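PDB 4F3V: ESX-1 secretion system protein EccA1 from Mycobacterium tuberculosis, which probably hydrolyses ATP to help power export of ESX-1 virulence factors through the type VII secretion system, the chain here being its N-terminal TPR domain. Local coordinates for residues F58-S63 / L102-G107; A119-A124 / A142-A147. All blocks are in the same frame, centred on the assembly; numbering follows the deposited sequence.

Contact 1 of 2, residues F58-S63 / L102-G107; sequences FRAWYS and LAITMG
I104 presses its CG2 methyl against the backbone of the helix that carries W61, with CG2 only 3.6 Å from W61 N. The same methyl touches two beta carbons of that helix, lying 4.0 Å from A60 CB and equally far from W61 CB, and so sits where these consecutive residues meet. Its placement follows from the isoleucine torsion: CG1 lies anti to the carbonyl carbon (chi1 -55°), which turns CG2 away from the backbone N and out toward helix 54-62. The W61 side chain carries the contact on to T105. With CG anti to its own N (chi1 165°), the indole reaches across to this threonine, whose OG1 meets the ring edge near its plane, 3.2 Å from W61 CZ3. That hydroxyl is hydrogen-bonded to P101 O one turn back in helix 101-115, which fixes its rotation while T105 CB and CG2 also brush the rim of the indole. The short helical segments cross at -136° with axes 9.3 Å apart. F108, farther along helix 101-115, stacks on the W61 ring, and R64 adds a cation-pi contact. C40 and I44 of helix 40-48 pack on I104, while helix 118-125 supplies L125 to T105.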
ATOM      1  N   PHE A  58       1.975  13.101  -5.000  1.00 23.61           N
ATOM      2  CA  PHE A  58       0.814  13.954  -5.253  1.00 24.69           C
ATOM      3  C   PHE A  58       0.902  14.599  -6.630  1.00 22.06           C
ATOM      4  O   PHE A  58      -0.090  14.667  -7.362  1.00 20.00           O
ATOM      5  CB  PHE A  58       0.618  15.051  -4.187  1.00 27.63           C
ATOM      6  CG  PHE A  58      -0.307  16.158  -4.637  1.00 30.16           C
ATOM      7  CD1 PHE A  58      -1.682  15.984  -4.619  1.00 31.63           C
ATOM      8  CD2 PHE A  58       0.194  17.372  -5.129  1.00 31.74           C
ATOM      9  CE1 PHE A  58      -2.549  16.985  -5.055  1.00 33.02           C
ATOM     10  CE2 PHE A  58      -0.675  18.372  -5.584  1.00 32.66           C
ATOM     11  CZ  PHE A  58      -2.039  18.169  -5.548  1.00 33.02           C
ATOM     12  N   ARG A  59       2.092  15.078  -6.973  1.00 21.07           N
ATOM     13  CA  ARG A  59       2.279  15.785  -8.220  1.00 20.35           C
ATOM     14  C   ARG A  59       2.136  14.856  -9.395  1.00 18.37           C
ATOM     15  O   ARG A  59       1.650  15.274 -10.446  1.00 17.00           O
ATOM     16  CB  ARG A  59       3.618  16.517  -8.243  1.00 21.88           C
ATOM     17  CG  ARG A  59       3.607  17.698  -7.306  1.00 25.48           C
ATOM     18  CD  ARG A  59       3.321  18.950  -8.107  1.00 28.28           C
ATOM     19  NE  ARG A  59       2.863  20.020  -7.242  1.00 32.93           N
ATOM     20  CZ  ARG A  59       1.837  20.841  -7.496  1.00 36.46           C
ATOM     21  NH1 ARG A  59       1.099  20.757  -8.613  1.00 37.02           N
ATOM     22  NH2 ARG A  59       1.535  21.764  -6.605  1.00 39.85           N
ATOM     23  N   ALA A  60       2.607  13.613  -9.243  1.00 17.42           N
ATOM     24  CA  ALA A  60       2.477  12.631 -10.306  1.00 16.28           C
ATOM     25  C   ALA A  60       0.987  12.393 -10.554  1.00 16.44           C
ATOM     26  O   ALA A  60       0.521  12.403 -11.702  1.00 15.95           O
ATOM     27  CB  ALA A  60       3.197  11.336  -9.952  1.00 16.56           C
ATOM     28  N   TRP A  61       0.228  12.264  -9.475  1.00 17.63           N
ATOM     29  CA  TRP A  61      -1.211  12.083  -9.573  1.00 18.64           C
ATOM     30  C   TRP A  61      -1.933  13.280 -10.165  1.00 18.85           C
ATOM     31  O   TRP A  61      -2.801  13.142 -11.046  1.00 17.97           O
ATOM     32  CB  TRP A  61      -1.768  11.756  -8.201  1.00 20.62           C
ATOM     33  CG  TRP A  61      -3.257  11.894  -8.105  1.00 22.56           C
ATOM     34  CD1 TRP A  61      -3.977  12.884  -7.441  1.00 24.24           C
ATOM     35  CD2 TRP A  61      -4.251  11.057  -8.734  1.00 23.58           C
ATOM     36  NE1 TRP A  61      -5.318  12.696  -7.609  1.00 25.78           N
ATOM     37  CE2 TRP A  61      -5.548  11.606  -8.362  1.00 25.03           C
ATOM     38  CE3 TRP A  61      -4.198   9.950  -9.532  1.00 23.79           C
ATOM     39  CZ2 TRP A  61      -6.736  11.054  -8.795  1.00 26.57           C
ATOM     40  CZ3 TRP A  61      -5.417   9.387  -9.967  1.00 25.39           C
ATOM     41  CH2 TRP A  61      -6.651   9.927  -9.591  1.00 26.29           C
ATOM     42  N   TYR A  62      -1.602  14.466  -9.674  1.00 19.46           N
ATOM     43  CA  TYR A  62      -2.232  15.709 -10.124  1.00 20.74           C
ATOM     44  C   TYR A  62      -2.005  15.958 -11.626  1.00 18.98           C
ATOM     45  O   TYR A  62      -2.888  16.466 -12.306  1.00 18.55           O
ATOM     46  CB  TYR A  62      -1.689  16.882  -9.294  1.00 23.73           C
ATOM     47  CG  TYR A  62      -2.402  18.198  -9.493  1.00 28.09           C
ATOM     48  CD1 TYR A  62      -3.486  18.564  -8.684  1.00 31.44           C
ATOM     49  CD2 TYR A  62      -1.977  19.101 -10.469  1.00 30.34           C
ATOM     50  CE1 TYR A  62      -4.144  19.788  -8.874  1.00 35.19           C
ATOM     51  CE2 TYR A  62      -2.605  20.322 -10.656  1.00 32.74           C
ATOM     52  CZ  TYR A  62      -3.691  20.667  -9.867  1.00 35.92           C
ATOM     53  OH  TYR A  62      -4.339  21.887 -10.072  1.00 41.84           O
ATOM     54  N   SER A  63      -0.827  15.583 -12.122  1.00 17.31           N
ATOM     55  CA  SER A  63      -0.480  15.745 -13.536  1.00 16.85           C
ATOM     56  C   SER A  63      -0.681  14.465 -14.384  1.00 16.35           C
ATOM     57  O   SER A  63      -0.127  14.341 -15.499  1.00 15.41           O
ATOM     58  CB  SER A  63       0.984  16.242 -13.640  1.00 16.12           C
ATOM     59  OG  SER A  63       1.893  15.297 -13.145  1.00 15.30           O
ATOM     60  N   LEU A 102      -3.054   3.986 -13.871  1.00 17.64           N
ATOM     61  CA  LEU A 102      -3.609   3.147 -12.805  1.00 17.74           C
ATOM     62  C   LEU A 102      -2.631   3.021 -11.636  1.00 16.90           C
ATOM     63  O   LEU A 102      -3.015   3.193 -10.476  1.00 16.51           O
ATOM     64  CB  LEU A 102      -3.941   1.753 -13.334  1.00 18.71           C
ATOM     65  CG  LEU A 102      -4.574   0.791 -12.305  1.00 19.94           C
ATOM     66  CD1 LEU A 102      -5.849   1.391 -11.715  1.00 20.75           C
ATOM     67  CD2 LEU A 102      -4.903  -0.527 -12.992  1.00 21.58           C
ATOM     68  N   ALA A 103      -1.368   2.710 -11.934  1.00 16.26           N
ATOM     69  CA  ALA A 103      -0.342   2.574 -10.885  1.00 15.88           C
ATOM     70  C   ALA A 103      -0.209   3.838 -10.034  1.00 15.95           C
ATOM     71  O   ALA A 103      -0.048   3.770  -8.806  1.00 14.81           O
ATOM     72  CB  ALA A 103       1.011   2.215 -11.482  1.00 15.49           C
ATOM     73  N   ILE A 104      -0.275   4.995 -10.692  1.00 16.09           N
ATOM     74  CA  ILE A 104      -0.126   6.256  -9.986  1.00 15.96           C
ATOM     75  C   ILE A 104      -1.301   6.435  -9.031  1.00 16.37           C
ATOM     76  O   ILE A 104      -1.107   6.864  -7.874  1.00 15.94           O
ATOM     77  CB  ILE A 104      -0.083   7.469 -10.926  1.00 16.08           C
ATOM     78  CG1 ILE A 104       1.017   7.313 -12.000  1.00 16.57           C
ATOM     79  CG2 ILE A 104       0.111   8.749 -10.114  1.00 15.87           C
ATOM     80  CD1 ILE A 104       0.963   8.418 -13.033  1.00 17.10           C
ATOM     81  N   THR A 105      -2.504   6.093  -9.509  1.00 16.53           N
ATOM     82  CA  THR A 105      -3.731   6.163  -8.706  1.00 17.06           C
ATOM     83  C   THR A 105      -3.602   5.324  -7.443  1.00 17.09           C
ATOM     84  O   THR A 105      -3.909   5.786  -6.326  1.00 15.90           O
ATOM     85  CB  THR A 105      -4.950   5.618  -9.488  1.00 17.78           C
ATOM     86  OG1 THR A 105      -5.122   6.306 -10.727  1.00 19.42           O
ATOM     87  CG2 THR A 105      -6.253   5.708  -8.669  1.00 18.14           C
ATOM     88  N   MET A 106      -3.127   4.102  -7.627  1.00 17.50           N
ATOM     89  CA  MET A 106      -2.987   3.167  -6.517  1.00 19.13           C
ATOM     90  C   MET A 106      -1.935   3.640  -5.511  1.00 18.48           C
ATOM     91  O   MET A 106      -2.179   3.657  -4.303  1.00 18.89           O
ATOM     92  CB  MET A 106      -2.626   1.780  -7.028  1.00 20.53           C
ATOM     93  CG  MET A 106      -3.718   1.133  -7.854  1.00 23.39           C
ATOM     94  SD  MET A 106      -3.089  -0.319  -8.725  1.00 28.37           S
ATOM     95  CE  MET A 106      -3.215  -1.509  -7.410  1.00 29.76           C
ATOM     96  N   GLY A 107      -0.776   4.041  -6.012  1.00 17.98           N
ATOM     97  CA  GLY A 107       0.254   4.597  -5.167  1.00 17.79           C
ATOM     98  C   GLY A 107      -0.203   5.828  -4.402  1.00 17.53           C
ATOM     99  O   GLY A 107       0.101   5.984  -3.212  1.00 17.64           O
TER

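Contact 2 of 2, residues A119-A124 / A142-A147; sequences ADAMEA and AVVYGA
Antiparallel helix pairing of the kind that builds tetratricopeptide-repeat domains joins helix 118-125 to helix 134-147, whose short segments run at 169° to each other with axes 10.2 Å apart. V144 meets both A121 and M122. Its CG1, anti to the backbone N (chi1 177°), meets M122 SD at 3.9 Å and is also near A121 CB, while V144 CG2 lies against A121 CB at 3.9 Å. The backbones are nearest here, A121 CA standing 7.1 Å from V144 CA, consistent with the small alanine side chain. M122 starts out along the flank of its helix, but bends at both chi2 and chi3 bring its thioether across to the partner helix. There the sulfur forms a Met-aromatic contact with Y145, placed above the ring face although at some distance. W269 packs on both M122 and V144, and L125 also touches V144. D153, V154 and Q157 of helix 151-158 touch Y145, and a sulfate ion, probably from the crystallisation liquor, lies about 4 Å from the tyrosine side chain. The methionine ends at the phenol end of that ring, with M122 CE 3.8 Å from Y145 OH.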
ATOM      1  N   ALA A 119     -10.676  10.420   2.486  1.00 22.77           N
ATOM      2  CA  ALA A 119     -11.634  10.822   1.445  1.00 24.36           C
ATOM      3  C   ALA A 119     -10.933  11.146   0.135  1.00 24.37           C
ATOM      4  O   ALA A 119     -11.465  10.869  -0.949  1.00 24.18           O
ATOM      5  CB  ALA A 119     -12.470  12.023   1.884  1.00 25.01           C
ATOM      6  N   ASP A 120      -9.761  11.771   0.235  1.00 23.85           N
ATOM      7  CA  ASP A 120      -8.980  12.089  -0.938  1.00 24.15           C
ATOM      8  C   ASP A 120      -8.513  10.788  -1.608  1.00 21.45           C
ATOM      9  O   ASP A 120      -8.543  10.683  -2.828  1.00 20.72           O
ATOM     10  CB  ASP A 120      -7.763  12.955  -0.593  1.00 26.85           C
ATOM     11  CG  ASP A 120      -8.138  14.368  -0.175  1.00 30.73           C
ATOM     12  OD1 ASP A 120      -9.233  14.854  -0.500  1.00 31.73           O
ATOM     13  OD2 ASP A 120      -7.305  15.008   0.478  1.00 34.45           O
ATOM     14  N   ALA A 121      -8.089   9.821  -0.796  1.00 19.47           N
ATOM     15  CA  ALA A 121      -7.655   8.507  -1.307  1.00 19.14           C
ATOM     16  C   ALA A 121      -8.806   7.857  -2.077  1.00 18.61           C
ATOM     17  O   ALA A 121      -8.613   7.400  -3.196  1.00 18.22           O
ATOM     18  CB  ALA A 121      -7.170   7.586  -0.179  1.00 17.43           C
ATOM     19  N   MET A 122      -9.987   7.829  -1.467  1.00 19.16           N
ATOM     20  CA  MET A 122     -11.184   7.207  -2.083  1.00 19.98           C
ATOM     21  C   MET A 122     -11.605   7.916  -3.350  1.00 19.25           C
ATOM     22  O   MET A 122     -11.934   7.288  -4.348  1.00 17.26           O
ATOM     23  CB  MET A 122     -12.377   7.221  -1.111  1.00 22.20           C
ATOM     24  CG  MET A 122     -12.221   6.286   0.073  1.00 22.90           C
ATOM     25  SD  MET A 122     -11.909   4.552  -0.322  1.00 24.98           S
ATOM     26  CE  MET A 122     -13.493   4.254  -1.072  1.00 26.93           C
ATOM     27  N   GLU A 123     -11.581   9.244  -3.309  1.00 19.92           N
ATOM     28  CA  GLU A 123     -11.923  10.028  -4.476  1.00 21.01           C
ATOM     29  C   GLU A 123     -10.988   9.719  -5.659  1.00 19.14           C
ATOM     30  O   GLU A 123     -11.449   9.627  -6.768  1.00 18.06           O
ATOM     31  CB  GLU A 123     -11.903  11.509  -4.129  1.00 24.53           C
ATOM     32  CG  GLU A 123     -12.282  12.416  -5.267  1.00 30.18           C
ATOM     33  CD  GLU A 123     -12.276  13.894  -4.874  1.00 34.49           C
ATOM     34  OE1 GLU A 123     -12.496  14.231  -3.677  1.00 40.28           O
ATOM     35  OE2 GLU A 123     -12.051  14.716  -5.773  1.00 37.38           O
ATOM     36  N   ALA A 124      -9.683   9.577  -5.404  1.00 17.61           N
ATOM     37  CA  ALA A 124      -8.731   9.221  -6.463  1.00 17.32           C
ATOM     38  C   ALA A 124      -9.063   7.837  -7.002  1.00 16.45           C
ATOM     39  O   ALA A 124      -9.054   7.630  -8.203  1.00 16.88           O
ATOM     40  CB  ALA A 124      -7.283   9.266  -5.957  1.00 17.09           C
ATOM     41  N   ALA A 142      -9.433  -1.754   0.513  1.00 15.99           N
ATOM     42  CA  ALA A 142      -9.076  -2.534   1.689  1.00 15.78           C
ATOM     43  C   ALA A 142      -7.899  -1.881   2.431  1.00 15.38           C
ATOM     44  O   ALA A 142      -7.887  -1.802   3.667  1.00 15.66           O
ATOM     45  CB  ALA A 142      -8.749  -3.971   1.285  1.00 16.06           C
ATOM     46  N   VAL A 143      -6.951  -1.339   1.669  1.00 14.76           N
ATOM     47  CA  VAL A 143      -5.844  -0.578   2.235  1.00 14.32           C
ATOM     48  C   VAL A 143      -6.327   0.708   2.932  1.00 14.08           C
ATOM     49  O   VAL A 143      -5.941   0.986   4.059  1.00 13.99           O
ATOM     50  CB  VAL A 143      -4.756  -0.228   1.173  1.00 13.92           C
ATOM     51  CG1 VAL A 143      -3.819   0.832   1.707  1.00 13.55           C
ATOM     52  CG2 VAL A 143      -3.979  -1.477   0.723  1.00 14.01           C
ATOM     53  N   VAL A 144      -7.176   1.483   2.255  1.00 13.90           N
ATOM     54  CA  VAL A 144      -7.674   2.735   2.786  1.00 13.95           C
ATOM     55  C   VAL A 144      -8.555   2.512   4.024  1.00 14.44           C
ATOM     56  O   VAL A 144      -8.361   3.162   5.084  1.00 14.16           O
ATOM     57  CB  VAL A 144      -8.440   3.537   1.710  1.00 14.28           C
ATOM     58  CG1 VAL A 144      -9.045   4.843   2.280  1.00 13.94           C
ATOM     59  CG2 VAL A 144      -7.532   3.812   0.523  1.00 13.62           C
ATOM     60  N   TYR A 145      -9.510   1.592   3.902  1.00 14.58           N
ATOM     61  CA  TYR A 145     -10.409   1.274   5.009  1.00 14.95           C
ATOM     62  C   TYR A 145      -9.604   0.696   6.200  1.00 14.92           C
ATOM     63  O   TYR A 145      -9.884   1.018   7.359  1.00 15.19           O
ATOM     64  CB  TYR A 145     -11.513   0.282   4.562  1.00 15.09           C
ATOM     65  CG  TYR A 145     -12.628   0.886   3.709  1.00 15.74           C
ATOM     66  CD1 TYR A 145     -13.256   2.091   4.062  1.00 16.07           C
ATOM     67  CD2 TYR A 145     -13.104   0.217   2.594  1.00 16.58           C
ATOM     68  CE1 TYR A 145     -14.266   2.638   3.286  1.00 16.80           C
ATOM     69  CE2 TYR A 145     -14.131   0.733   1.829  1.00 16.77           C
ATOM     70  CZ  TYR A 145     -14.723   1.927   2.185  1.00 17.14           C
ATOM     71  OH  TYR A 145     -15.713   2.396   1.387  1.00 17.61           O
ATOM     72  N   GLY A 146      -8.613  -0.143   5.914  1.00 14.58           N
ATOM     73  CA  GLY A 146      -7.789  -0.747   6.982  1.00 14.96           C
ATOM     74  C   GLY A 146      -7.029   0.312   7.744  1.00 15.47           C
ATOM     75  O   GLY A 146      -6.920   0.247   8.981  1.00 15.44           O
ATOM     76  N   ALA A 147      -6.515   1.310   7.005  1.00 15.56           N
ATOM     77  CA  ALA A 147      -5.778   2.409   7.622  1.00 16.12           C
ATOM     78  C   ALA A 147      -6.644   3.148   8.648  1.00 16.76           C
ATOM     79  O   ALA A 147      -6.151   3.556   9.702  1.00 17.62           O
ATOM     80  CB  ALA A 147      -5.208   3.372   6.580  1.00 15.95           C
TER

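Overall arrangement
Contacts 1 and 2 are both partly buried, each combining two buried residues with two partly exposed ones, and their centres are about 14 Å apart. They hold different helix pairs but are linked in sequence, because helix 101-115 of contact 1 is followed by helix 118-125 of contact 2. They touch: W61 CZ2 lies 3.4 Å from A124 CB, and T105 CG2 packs against A124 O. Contact 1 brings together helices separated in sequence by a connection that includes strands 84-86 and 95-97, whereas contact 2 joins successive helices, more nearly antiparallel. Both rely on apolar packing, with a hydroxyl at an indole edge in the first and a more distant methionine sulfur above a phenol ring in the second.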